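Local coordinates for protein 2'-deoxycytidine 5'-triphosphate deaminase (Agrobacterium tumefaciens, PDB 2R9Q) that probably deaminates dCTP hydrolytically to dUTP and ammonia, supplying a precursor for thymidylate synthesis, at residues B[159-164]-B[228-233]; B[76-79]-B[83-86]; B[150-155]-B[316-321]; B[98-103]-B[164-169]. All blocks are in the same frame, centred on the assembly; numbering follows the deposited sequence.

Overall arrangement
A short mixed sheet ties three of the contacts together. Its middle strand, 155-157, lies between strand 84-86 of contact 2 and strand 228-229 of contact 1, and the loop of contact 3 leads straight into it. The backbone nitrogen of V228 sits 2.7 Å from P154 O, and that of L86 2.9 Å from I155 O, both probable hydrogen bonds. The centres of contacts 1 and 2 are about 14 Å apart. Contact 4 shares S164 and strand 162-170 with contact 1, their centres about 20 Å apart, and is on the far side of the chain's centre from contact 3, about 27 Å between centres. Contacts 1 and 3 join the N- and C-terminal halves of the chain.

Contact 1 (B[159-164]-B[228-233]); sequences RGSRLS and VDVDKK
The carboxylate oxygen OD1 of D231 is approached by the hydroxyl OG of S161 at 2.9 Å and by a water that donates to it. S161 OG also accepts the backbone N-H of R158. This polar join links the approach to strand 162-170, in the N-terminal dUTPase-like domain, to a loop of the C-terminal half that opens with an Asx turn: D229 OD1 uses its anti lone pair to accept from D231 N at 3.0 Å. Turned this way, the loop presents D231 to S161. The same water that meets D231 OD1 accepts from R162 N at 2.8 Å, while a second water bridges D231 OD2 to R159 O, and R158 NH1 forms salt bridges with D231 OD2 and D229 OD1. An acidic side chain suits a place ringed by so many donors. G160, with a positive phi of 100°, makes the bend just before S161 that a residue without a side chain takes easily. Beside these polar groups, V230 CG2 lies 3.6 Å from S161 OG and more loosely, at 4.4 Å, from L163 CD1; a branched apolar residue suits this buried place, where its side chain also touches I155 and V157. K233 closes the loop back on itself: its NZ donates to V230 O at 2.6 Å, in the carbonyl plane on a lone pair, with a C=O...N angle of 143°.

Contact 2 (B[76-79]-B[83-86]); sequences HEVD and GAVL
This is a small apolar meeting of two successive strands, 76-79 and 84-86, about 23 Å from the centre of the chain to the centre of the contact, where the chain passes from one sheet to another. Strand 76-79 pairs with 50-54, whereas 84-86 pairs with 155-157, so V78 and A84 face each other as side chains instead of sharing backbone hydrogen bonds. V78 CG1 meets A84 CB at 3.4 Å, tighter than carbon atoms usually pack. The valine reaches across because CG1 stands anti to its backbone nitrogen (chi1 -178°), and the small methyl of alanine suits a close approach of the two strands. At the turn end a water joins the strands, donating to D79 O at 2.8 Å and accepting from G83 N at 2.9 Å. D79 OD1 is hydrogen-bonded to S81 OG within the turn. G83 has a phi of 148°, a backbone conformation open to a residue with no side chain. At the subunit boundary, H76 packs on V85 of the second subunit, and V85 on that subunit's H76. Two consecutive strands facing one another from different sheets are consistent with a beta-arch, here within the N-terminal domain of the dUTPase clan, whose fold is a distorted jelly roll.

Contact 3 (B[150-155]-B[316-321]); sequences PRTFPI and EVRSHE
R318, on strand 311-319 of the C-terminal domain, has the most surface buried here, followed by R151 and T152 in the loop between strands 143-150 and 155-157. R318 NH1 is the atom that does the touching. It comes within 4.1 Å of R151 CG and of T152 OG1, the next residue along, loose approaches with the guanidinium plane oblique to both. The chain of R318 is extended from CG to NE, which carries the charged group across to the loop. R151 bends at chi2 and chi3, and the two arginine side chains cross at about a right angle, their guanidinium planes 52° apart. R151 NH1 stays 6.2 Å from R318 NH1. The polar link between R318 and T152 runs through D120: OD2 of this aspartate forms a salt bridge with R318 NH1 and a hydrogen bond with T152 OG1. A long arginine suits the strand position because it can reach D120 from there. Threonine suits the loop because it serves twice, offering its hydroxyl to D120 and its methyl to an aromatic neighbour, with T152 CG2 4.0 Å above one face of the F153 ring. R151 NH2 is hydrogen-bonded to S149 OG. D120 probably offsets the charge of R318, while a residue of another chain, E321 of the third subunit, adds only long, weak ion pairs to both arginines. D120, within reach of both R318 and T152, would be expected to hold its negative charge, and its OD2 joins strand to loop.

Contact 4 (B[98-103]-B[164-169]); sequences ESLALP and SQIRFR
L100 and I166 reach toward each other tip to tip, with L100 CD1 4.0 Å from I166 CD1, while the other methyl of the leucine, CD2, lies 3.8 Å from F168 CE1. These side chains pack between two facing sheets of the distorted jelly roll of the dUTPase clan, one containing strand 91-101 and the other strand 162-170. CD2 of L100 arrives at the edge of the phenyl ring, near its plane. L102 adds CD1 at 4.1 Å from the same CE1, its side chain crossing that of F168 at about a right angle. Branched and aromatic residues suit this layer, since each leucine or isoleucine offers a methyl at the end of its chain and the ring offers its CE1 corner to both leucines. Chi1 of -172° sets I166 CG1 anti to the backbone nitrogen, and with chi2 also extended (178°) the two torsions carry CD1 toward L100. The same CG1 lies over one face of the F168 ring, 4.1 Å above its plane and offset toward the rim. Further out, I136 meets L100, L102 and I166, and A108 touches I166 and F168, extending the apolar layer. On strand 162-170 the residues alternate: R167 stands between I166 and F168 but extends to the other side of the sheet, where its NE, NH1 and NH2 hydrogen-bond to the backbone oxygens of A41, A277 and F297 respectively.

Contact 1 (B[159-164]-B[228-233])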
loop_
_atom_site.group_PDB
_atom_site.type_symbol
_atom_site.label_atom_id
_atom_site.label_comp_id
_atom_site.label_asym_id
_atom_site.label_seq_id
_atom_site.Cartn_x
_atom_site.Cartn_y
_atom_site.Cartn_z
ATOM N N ARG B 159 -7.830 21.657 21.108
ATOM C CA ARG B 159 -8.468 22.957 21.066
ATOM C C ARG B 159 -7.352 23.991 21.001
ATOM O O ARG B 159 -6.433 23.963 21.792
ATOM C CB ARG B 159 -9.383 23.166 22.255
ATOM C CG ARG B 159 -10.102 24.481 22.219
ATOM C CD ARG B 159 -10.866 24.776 23.490
ATOM N NE ARG B 159 -11.376 26.160 23.495
ATOM C CZ ARG B 159 -12.492 26.567 22.885
ATOM N NH1 ARG B 159 -13.263 25.714 22.211
ATOM N NH2 ARG B 159 -12.856 27.837 22.952
ATOM N N GLY B 160 -7.439 24.861 20.007
ATOM C CA GLY B 160 -6.422 25.854 19.744
ATOM C C GLY B 160 -5.427 25.589 18.633
ATOM O O GLY B 160 -4.785 26.506 18.186
ATOM N N SER B 161 -5.288 24.340 18.197
ATOM C CA SER B 161 -4.308 23.983 17.183
ATOM C C SER B 161 -4.560 24.784 15.917
ATOM O O SER B 161 -5.696 25.063 15.567
ATOM C CB SER B 161 -4.279 22.469 16.919
ATOM O OG SER B 161 -3.818 21.742 18.042
ATOM N N ARG B 162 -3.482 25.196 15.270
ATOM C CA ARG B 162 -3.562 26.054 14.099
ATOM C C ARG B 162 -2.957 25.317 12.935
ATOM O O ARG B 162 -1.780 25.111 12.911
ATOM C CB ARG B 162 -2.838 27.357 14.377
ATOM C CG ARG B 162 -3.622 28.251 15.303
ATOM C CD ARG B 162 -2.784 29.075 16.224
ATOM N NE ARG B 162 -1.873 29.905 15.459
ATOM C CZ ARG B 162 -1.144 30.913 15.930
ATOM N NH1 ARG B 162 -1.203 31.277 17.192
ATOM N NH2 ARG B 162 -0.349 31.580 15.106
ATOM N N LEU B 163 -3.781 24.870 11.995
ATOM C CA LEU B 163 -3.285 24.097 10.847
ATOM C C LEU B 163 -3.435 24.867 9.541
ATOM O O LEU B 163 -2.703 24.654 8.581
ATOM C CB LEU B 163 -3.946 22.735 10.789
ATOM C CG LEU B 163 -3.716 21.653 11.867
ATOM C CD1 LEU B 163 -4.443 21.969 13.166
ATOM C CD2 LEU B 163 -4.238 20.318 11.370
ATOM N N SER B 164 -4.299 25.862 9.574
ATOM C CA SER B 164 -4.768 26.529 8.395
ATOM C C SER B 164 -4.802 28.021 8.589
ATOM O O SER B 164 -4.778 28.499 9.702
ATOM C CB SER B 164 -6.167 26.010 8.112
ATOM O OG SER B 164 -6.596 26.416 6.853
ATOM N N VAL B 228 3.035 13.153 15.847
ATOM C CA VAL B 228 3.542 14.498 15.880
ATOM C C VAL B 228 2.560 15.441 16.530
ATOM O O VAL B 228 1.480 15.610 16.014
ATOM C CB VAL B 228 3.889 15.060 14.490
ATOM C CG1 VAL B 228 4.414 16.496 14.647
ATOM C CG2 VAL B 228 4.898 14.196 13.812
ATOM N N ASP B 229 2.954 16.044 17.658
ATOM C CA ASP B 229 2.212 17.154 18.263
ATOM C C ASP B 229 2.417 18.433 17.436
ATOM O O ASP B 229 3.514 18.972 17.349
ATOM C CB ASP B 229 2.609 17.365 19.735
ATOM C CG ASP B 229 1.565 18.160 20.537
ATOM O OD1 ASP B 229 1.012 19.154 20.012
ATOM O OD2 ASP B 229 1.311 17.803 21.715
ATOM N N VAL B 230 1.325 18.880 16.823
ATOM C CA VAL B 230 1.309 20.020 15.922
ATOM C C VAL B 230 1.487 21.355 16.645
ATOM O O VAL B 230 1.830 22.359 16.032
ATOM C CB VAL B 230 0.008 20.043 15.044
ATOM C CG1 VAL B 230 -0.170 18.688 14.326
ATOM C CG2 VAL B 230 -1.239 20.460 15.857
ATOM N N ASP B 231 1.248 21.351 17.955
ATOM C CA ASP B 231 1.565 22.505 18.821
ATOM C C ASP B 231 3.044 22.566 19.252
ATOM O O ASP B 231 3.519 23.609 19.569
ATOM C CB ASP B 231 0.643 22.543 20.037
ATOM C CG ASP B 231 -0.836 22.644 19.669
ATOM O OD1 ASP B 231 -1.170 22.800 18.481
ATOM O OD2 ASP B 231 -1.691 22.560 20.578
ATOM N N LYS B 232 3.766 21.461 19.221
ATOM C CA LYS B 232 5.136 21.409 19.708
ATOM C C LYS B 232 6.015 20.789 18.638
ATOM O O LYS B 232 6.686 19.820 18.893
ATOM C CB LYS B 232 5.247 20.545 20.985
ATOM C CG LYS B 232 4.036 20.430 21.876
ATOM C CD LYS B 232 3.735 21.695 22.653
ATOM C CE LYS B 232 3.017 21.361 23.982
ATOM N NZ LYS B 232 1.878 20.361 23.794
ATOM N N LYS B 233 6.012 21.337 17.432
ATOM C CA LYS B 233 6.699 20.668 16.311
ATOM C C LYS B 233 8.243 20.675 16.451
ATOM O O LYS B 233 8.888 19.697 16.105
ATOM C CB LYS B 233 6.260 21.232 14.952
ATOM C CG LYS B 233 4.788 21.140 14.651
ATOM C CD LYS B 233 4.497 21.675 13.251
ATOM C CE LYS B 233 3.034 21.947 13.046
ATOM N NZ LYS B 233 2.555 23.195 13.702
HETATM O O HOH W 1 -3.756 24.364 21.369
HETATM O O HOH W 2 -1.022 24.836 16.465
HETATM O O HOH W 3 0.737 23.652 11.647
#

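Contact 2 (B[76-79]-B[83-86])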
loop_
_atom_site.group_PDB
_atom_site.type_symbol
_atom_site.label_atom_id
_atom_site.label_comp_id
_atom_site.label_asym_id
_atom_site.label_seq_id
_atom_site.Cartn_x
_atom_site.Cartn_y
_atom_site.Cartn_z
ATOM N N HIS B 76 -18.003 9.246 14.600
ATOM C CA HIS B 76 -17.533 9.208 15.978
ATOM C C HIS B 76 -17.053 10.609 16.381
ATOM O O HIS B 76 -16.339 11.283 15.660
ATOM C CB HIS B 76 -16.427 8.152 16.176
ATOM C CG HIS B 76 -16.014 7.984 17.610
ATOM N ND1 HIS B 76 -16.751 7.250 18.524
ATOM C CD2 HIS B 76 -14.960 8.489 18.295
ATOM C CE1 HIS B 76 -16.163 7.317 19.706
ATOM N NE2 HIS B 76 -15.072 8.056 19.591
ATOM N N GLU B 77 -17.481 11.036 17.557
ATOM C CA GLU B 77 -17.086 12.302 18.117
ATOM C C GLU B 77 -15.833 12.118 18.958
ATOM O O GLU B 77 -15.752 11.232 19.782
ATOM C CB GLU B 77 -18.223 12.859 18.949
ATOM C CG GLU B 77 -18.141 14.308 19.230
ATOM C CD GLU B 77 -19.236 14.777 20.182
ATOM O OE1 GLU B 77 -20.355 14.230 20.120
ATOM O OE2 GLU B 77 -18.978 15.692 20.985
ATOM N N VAL B 78 -14.854 12.974 18.727
ATOM C CA VAL B 78 -13.590 12.963 19.439
ATOM C C VAL B 78 -13.448 14.290 20.202
ATOM O O VAL B 78 -13.654 15.355 19.646
ATOM C CB VAL B 78 -12.439 12.806 18.428
ATOM C CG1 VAL B 78 -11.096 12.731 19.139
ATOM C CG2 VAL B 78 -12.689 11.590 17.520
ATOM N N ASP B 79 -13.106 14.220 21.473
ATOM C CA ASP B 79 -12.902 15.413 22.258
ATOM C C ASP B 79 -11.464 15.884 22.126
ATOM O O ASP B 79 -10.521 15.109 22.323
ATOM C CB ASP B 79 -13.288 15.167 23.711
ATOM C CG ASP B 79 -12.672 16.174 24.667
ATOM O OD1 ASP B 79 -13.139 17.343 24.719
ATOM O OD2 ASP B 79 -11.707 15.782 25.376
ATOM N N GLY B 83 -6.310 16.635 23.851
ATOM C CA GLY B 83 -5.466 16.189 22.766
ATOM C C GLY B 83 -5.873 14.837 22.242
ATOM O O GLY B 83 -5.958 13.879 22.986
ATOM N N ALA B 84 -6.098 14.766 20.942
ATOM C CA ALA B 84 -6.460 13.537 20.291
ATOM C C ALA B 84 -5.481 13.248 19.183
ATOM O O ALA B 84 -5.044 14.141 18.493
ATOM C CB ALA B 84 -7.884 13.645 19.719
ATOM N N VAL B 85 -5.196 11.974 18.986
ATOM C CA VAL B 85 -4.444 11.503 17.845
ATOM C C VAL B 85 -5.359 11.301 16.636
ATOM O O VAL B 85 -6.350 10.605 16.684
ATOM C CB VAL B 85 -3.733 10.156 18.108
ATOM C CG1 VAL B 85 -2.781 9.772 16.945
ATOM C CG2 VAL B 85 -3.063 10.171 19.440
ATOM N N LEU B 86 -4.958 11.927 15.547
ATOM C CA LEU B 86 -5.539 11.732 14.258
ATOM C C LEU B 86 -4.602 10.805 13.460
ATOM O O LEU B 86 -3.412 11.060 13.294
ATOM C CB LEU B 86 -5.814 13.099 13.595
ATOM C CG LEU B 86 -6.558 14.192 14.397
ATOM C CD1 LEU B 86 -6.743 15.477 13.551
ATOM C CD2 LEU B 86 -7.888 13.774 15.074
HETATM O O HOH W 4 -8.854 15.471 24.560
#

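Contact 3 (B[150-155]-B[316-321])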
loop_
_atom_site.group_PDB
_atom_site.type_symbol
_atom_site.label_atom_id
_atom_site.label_comp_id
_atom_site.label_asym_id
_atom_site.label_seq_id
_atom_site.Cartn_x
_atom_site.Cartn_y
_atom_site.Cartn_z
ATOM N N PRO B 150 -4.458 13.281 8.001
ATOM C CA PRO B 150 -2.997 13.059 7.994
ATOM C C PRO B 150 -2.602 12.019 6.949
ATOM O O PRO B 150 -3.259 11.030 6.826
ATOM C CB PRO B 150 -2.720 12.540 9.409
ATOM C CG PRO B 150 -3.924 12.943 10.197
ATOM C CD PRO B 150 -5.042 12.846 9.278
ATOM N N ARG B 151 -1.543 12.249 6.207
ATOM C CA ARG B 151 -1.178 11.333 5.165
ATOM C C ARG B 151 0.045 10.486 5.531
ATOM O O ARG B 151 0.063 9.310 5.270
ATOM C CB ARG B 151 -0.945 12.125 3.890
ATOM C CG ARG B 151 -1.872 11.903 2.770
ATOM C CD ARG B 151 -3.161 12.699 2.783
ATOM N NE ARG B 151 -4.344 12.044 3.366
ATOM C CZ ARG B 151 -4.676 10.738 3.380
ATOM N NH1 ARG B 151 -3.950 9.779 2.799
ATOM N NH2 ARG B 151 -5.811 10.381 3.983
ATOM N N THR B 152 1.091 11.092 6.093
ATOM C CA THR B 152 2.315 10.347 6.405
ATOM C C THR B 152 2.534 10.135 7.874
ATOM O O THR B 152 2.893 9.062 8.261
ATOM C CB THR B 152 3.565 11.019 5.833
ATOM O OG1 THR B 152 3.393 11.186 4.428
ATOM C CG2 THR B 152 4.857 10.186 6.118
ATOM N N PHE B 153 2.385 11.192 8.670
ATOM C CA PHE B 153 2.596 11.123 10.099
ATOM C C PHE B 153 1.286 11.185 10.835
ATOM O O PHE B 153 0.443 12.065 10.563
ATOM C CB PHE B 153 3.493 12.279 10.642
ATOM C CG PHE B 153 4.740 12.537 9.842
ATOM C CD1 PHE B 153 5.762 11.646 9.834
ATOM C CD2 PHE B 153 4.899 13.709 9.148
ATOM C CE1 PHE B 153 6.869 11.882 9.103
ATOM C CE2 PHE B 153 6.002 13.934 8.415
ATOM C CZ PHE B 153 6.982 13.013 8.399
ATOM N N PRO B 154 1.113 10.284 11.816
ATOM C CA PRO B 154 -0.003 10.515 12.709
ATOM C C PRO B 154 0.272 11.752 13.583
ATOM O O PRO B 154 1.444 12.058 13.917
ATOM C CB PRO B 154 -0.056 9.233 13.506
ATOM C CG PRO B 154 1.374 8.716 13.507
ATOM C CD PRO B 154 1.854 9.050 12.156
ATOM N N ILE B 155 -0.774 12.487 13.906
ATOM C CA ILE B 155 -0.624 13.775 14.579
ATOM C C ILE B 155 -1.447 13.872 15.840
ATOM O O ILE B 155 -2.430 13.183 15.982
ATOM C CB ILE B 155 -0.848 14.960 13.635
ATOM C CG1 ILE B 155 -2.281 15.026 13.112
ATOM C CG2 ILE B 155 0.199 14.950 12.504
ATOM C CD1 ILE B 155 -2.675 16.383 12.507
ATOM N N GLU B 316 6.749 21.091 -1.061
ATOM C CA GLU B 316 6.374 19.694 -0.914
ATOM C C GLU B 316 5.936 19.160 -2.280
ATOM O O GLU B 316 4.951 19.599 -2.841
ATOM C CB GLU B 316 5.309 19.458 0.177
ATOM C CG GLU B 316 5.744 19.835 1.611
ATOM C CD GLU B 316 5.617 21.316 1.869
ATOM O OE1 GLU B 316 4.557 21.875 1.525
ATOM O OE2 GLU B 316 6.579 21.930 2.381
ATOM N N VAL B 317 6.694 18.208 -2.791
ATOM C CA VAL B 317 6.466 17.626 -4.095
ATOM C C VAL B 317 6.104 16.152 -3.935
ATOM O O VAL B 317 6.714 15.412 -3.149
ATOM C CB VAL B 317 7.732 17.800 -4.991
ATOM C CG1 VAL B 317 7.592 17.102 -6.306
ATOM C CG2 VAL B 317 8.091 19.259 -5.137
ATOM N N ARG B 318 5.061 15.768 -4.649
ATOM C CA ARG B 318 4.616 14.400 -4.762
ATOM C C ARG B 318 4.372 14.068 -6.236
ATOM O O ARG B 318 3.891 14.892 -7.009
ATOM C CB ARG B 318 3.306 14.188 -4.013
ATOM C CG ARG B 318 3.359 14.164 -2.499
ATOM C CD ARG B 318 1.891 14.002 -1.976
ATOM N NE ARG B 318 1.752 13.300 -0.698
ATOM C CZ ARG B 318 1.822 11.972 -0.527
ATOM N NH1 ARG B 318 1.669 11.476 0.690
ATOM N NH2 ARG B 318 2.060 11.143 -1.547
ATOM N N SER B 319 4.726 12.846 -6.613
ATOM C CA SER B 319 4.365 12.319 -7.915
ATOM C C SER B 319 3.009 11.642 -7.809
ATOM O O SER B 319 2.621 11.106 -6.755
ATOM C CB SER B 319 5.398 11.328 -8.445
ATOM O OG SER B 319 5.322 10.155 -7.710
ATOM N N HIS B 320 2.307 11.675 -8.937
ATOM C CA HIS B 320 0.973 11.128 -9.032
ATOM C C HIS B 320 0.904 9.927 -9.964
ATOM O O HIS B 320 1.376 9.968 -11.103
ATOM C CB HIS B 320 0.026 12.235 -9.448
ATOM C CG HIS B 320 0.001 13.344 -8.449
ATOM N ND1 HIS B 320 -0.188 13.103 -7.103
ATOM C CD2 HIS B 320 0.210 14.680 -8.574
ATOM C CE1 HIS B 320 -0.110 14.245 -6.445
ATOM N NE2 HIS B 320 0.129 15.217 -7.310
ATOM N N GLU B 321 0.331 8.856 -9.430
ATOM C CA GLU B 321 0.122 7.604 -10.157
ATOM C C GLU B 321 1.400 6.836 -10.477
ATOM O O GLU B 321 1.528 5.711 -10.060
ATOM C CB GLU B 321 -0.714 7.819 -11.418
ATOM C CG GLU B 321 -2.153 8.195 -11.109
ATOM C CD GLU B 321 -2.987 8.247 -12.363
ATOM O OE1 GLU B 321 -2.604 9.057 -13.253
ATOM O OE2 GLU B 321 -3.990 7.489 -12.454
#

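Contact 4 (B[98-103]-B[164-169])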
loop_
_atom_site.group_PDB
_atom_site.type_symbol
_atom_site.label_atom_id
_atom_site.label_comp_id
_atom_site.label_asym_id
_atom_site.label_seq_id
_atom_site.Cartn_x
_atom_site.Cartn_y
_atom_site.Cartn_z
ATOM N N GLU B 98 -13.127 30.204 14.959
ATOM C CA GLU B 98 -13.452 31.427 14.227
ATOM C C GLU B 98 -14.701 31.297 13.373
ATOM O O GLU B 98 -14.940 30.262 12.762
ATOM C CB GLU B 98 -12.283 31.870 13.361
ATOM C CG GLU B 98 -11.096 32.382 14.163
ATOM C CD GLU B 98 -10.405 31.288 14.964
ATOM O OE1 GLU B 98 -10.183 30.174 14.408
ATOM O OE2 GLU B 98 -10.098 31.544 16.143
ATOM N N SER B 99 -15.511 32.347 13.367
ATOM C CA SER B 99 -16.680 32.430 12.486
ATOM C C SER B 99 -16.767 33.819 11.864
ATOM O O SER B 99 -16.067 34.752 12.288
ATOM C CB SER B 99 -18.009 31.956 13.163
ATOM O OG SER B 99 -18.551 32.822 14.145
ATOM N N LEU B 100 -17.584 33.918 10.819
ATOM C CA LEU B 100 -17.601 35.103 9.979
ATOM C C LEU B 100 -18.986 35.759 9.843
ATOM O O LEU B 100 -20.014 35.099 9.916
ATOM C CB LEU B 100 -17.020 34.778 8.596
ATOM C CG LEU B 100 -15.561 34.302 8.516
ATOM C CD1 LEU B 100 -15.277 33.814 7.104
ATOM C CD2 LEU B 100 -14.542 35.397 8.960
ATOM N N ALA B 101 -18.955 37.084 9.707
ATOM C CA ALA B 101 -20.045 37.900 9.172
ATOM C C ALA B 101 -19.374 38.969 8.269
ATOM O O ALA B 101 -19.125 40.101 8.668
ATOM C CB ALA B 101 -20.842 38.518 10.290
ATOM N N LEU B 102 -19.040 38.561 7.051
ATOM C CA LEU B 102 -18.277 39.382 6.108
ATOM C C LEU B 102 -19.092 40.514 5.425
ATOM O O LEU B 102 -20.228 40.294 4.985
ATOM C CB LEU B 102 -17.664 38.478 5.027
ATOM C CG LEU B 102 -16.171 38.105 5.106
ATOM C CD1 LEU B 102 -15.683 37.895 6.524
ATOM C CD2 LEU B 102 -15.916 36.877 4.221
ATOM N N PRO B 103 -18.501 41.724 5.318
ATOM C CA PRO B 103 -19.019 42.764 4.416
ATOM C C PRO B 103 -19.259 42.216 3.006
ATOM O O PRO B 103 -18.426 41.456 2.516
ATOM C CB PRO B 103 -17.889 43.799 4.383
ATOM C CG PRO B 103 -17.160 43.621 5.671
ATOM C CD PRO B 103 -17.308 42.168 6.054
ATOM N N SER B 164 -4.299 25.862 9.574
ATOM C CA SER B 164 -4.768 26.529 8.395
ATOM C C SER B 164 -4.802 28.021 8.589
ATOM O O SER B 164 -4.778 28.499 9.702
ATOM C CB SER B 164 -6.167 26.010 8.112
ATOM O OG SER B 164 -6.596 26.416 6.853
ATOM N N GLN B 165 -4.854 28.753 7.487
ATOM C CA GLN B 165 -5.047 30.204 7.514
ATOM C C GLN B 165 -5.970 30.749 6.412
ATOM O O GLN B 165 -6.098 30.178 5.339
ATOM C CB GLN B 165 -3.725 30.948 7.543
ATOM C CG GLN B 165 -2.728 30.515 6.580
ATOM C CD GLN B 165 -1.369 31.093 6.850
ATOM O OE1 GLN B 165 -0.582 31.273 5.925
ATOM N NE2 GLN B 165 -1.082 31.415 8.109
ATOM N N ILE B 166 -6.628 31.856 6.746
ATOM C CA ILE B 166 -7.598 32.520 5.895
ATOM C C ILE B 166 -7.092 33.939 5.517
ATOM O O ILE B 166 -6.689 34.722 6.378
ATOM C CB ILE B 166 -8.997 32.516 6.580
ATOM C CG1 ILE B 166 -10.099 33.031 5.653
ATOM C CG2 ILE B 166 -9.020 33.312 7.866
ATOM C CD1 ILE B 166 -11.449 32.973 6.299
ATOM N N ARG B 167 -7.082 34.232 4.219
ATOM C CA ARG B 167 -6.733 35.552 3.685
ATOM C C ARG B 167 -8.000 36.246 3.189
ATOM O O ARG B 167 -8.778 35.667 2.446
ATOM C CB ARG B 167 -5.729 35.388 2.547
ATOM C CG ARG B 167 -5.367 36.643 1.766
ATOM C CD ARG B 167 -4.132 36.402 0.916
ATOM N NE ARG B 167 -2.894 36.275 1.709
ATOM C CZ ARG B 167 -1.685 36.086 1.195
ATOM N NH1 ARG B 167 -1.528 35.965 -0.104
ATOM N NH2 ARG B 167 -0.625 36.002 1.985
ATOM N N PHE B 168 -8.204 37.482 3.624
ATOM C CA PHE B 168 -9.377 38.293 3.236
ATOM C C PHE B 168 -9.025 39.293 2.163
ATOM O O PHE B 168 -7.923 39.826 2.153
ATOM C CB PHE B 168 -9.952 39.038 4.440
ATOM C CG PHE B 168 -10.257 38.157 5.603
ATOM C CD1 PHE B 168 -11.501 37.606 5.755
ATOM C CD2 PHE B 168 -9.284 37.877 6.549
ATOM C CE1 PHE B 168 -11.774 36.782 6.800
ATOM C CE2 PHE B 168 -9.556 37.067 7.607
ATOM C CZ PHE B 168 -10.802 36.518 7.735
ATOM N N ARG B 169 -9.971 39.544 1.260
ATOM C CA ARG B 169 -9.756 40.483 0.157
ATOM C C ARG B 169 -11.015 41.227 -0.350
ATOM O O ARG B 169 -12.143 40.750 -0.202
ATOM C CB ARG B 169 -9.095 39.736 -0.997
ATOM C CG ARG B 169 -9.916 38.595 -1.533
ATOM C CD ARG B 169 -9.291 37.990 -2.761
ATOM N NE ARG B 169 -7.927 37.501 -2.569
ATOM C CZ ARG B 169 -7.595 36.389 -1.914
ATOM N NH1 ARG B 169 -8.502 35.640 -1.299
ATOM N NH2 ARG B 169 -6.325 36.041 -1.847
#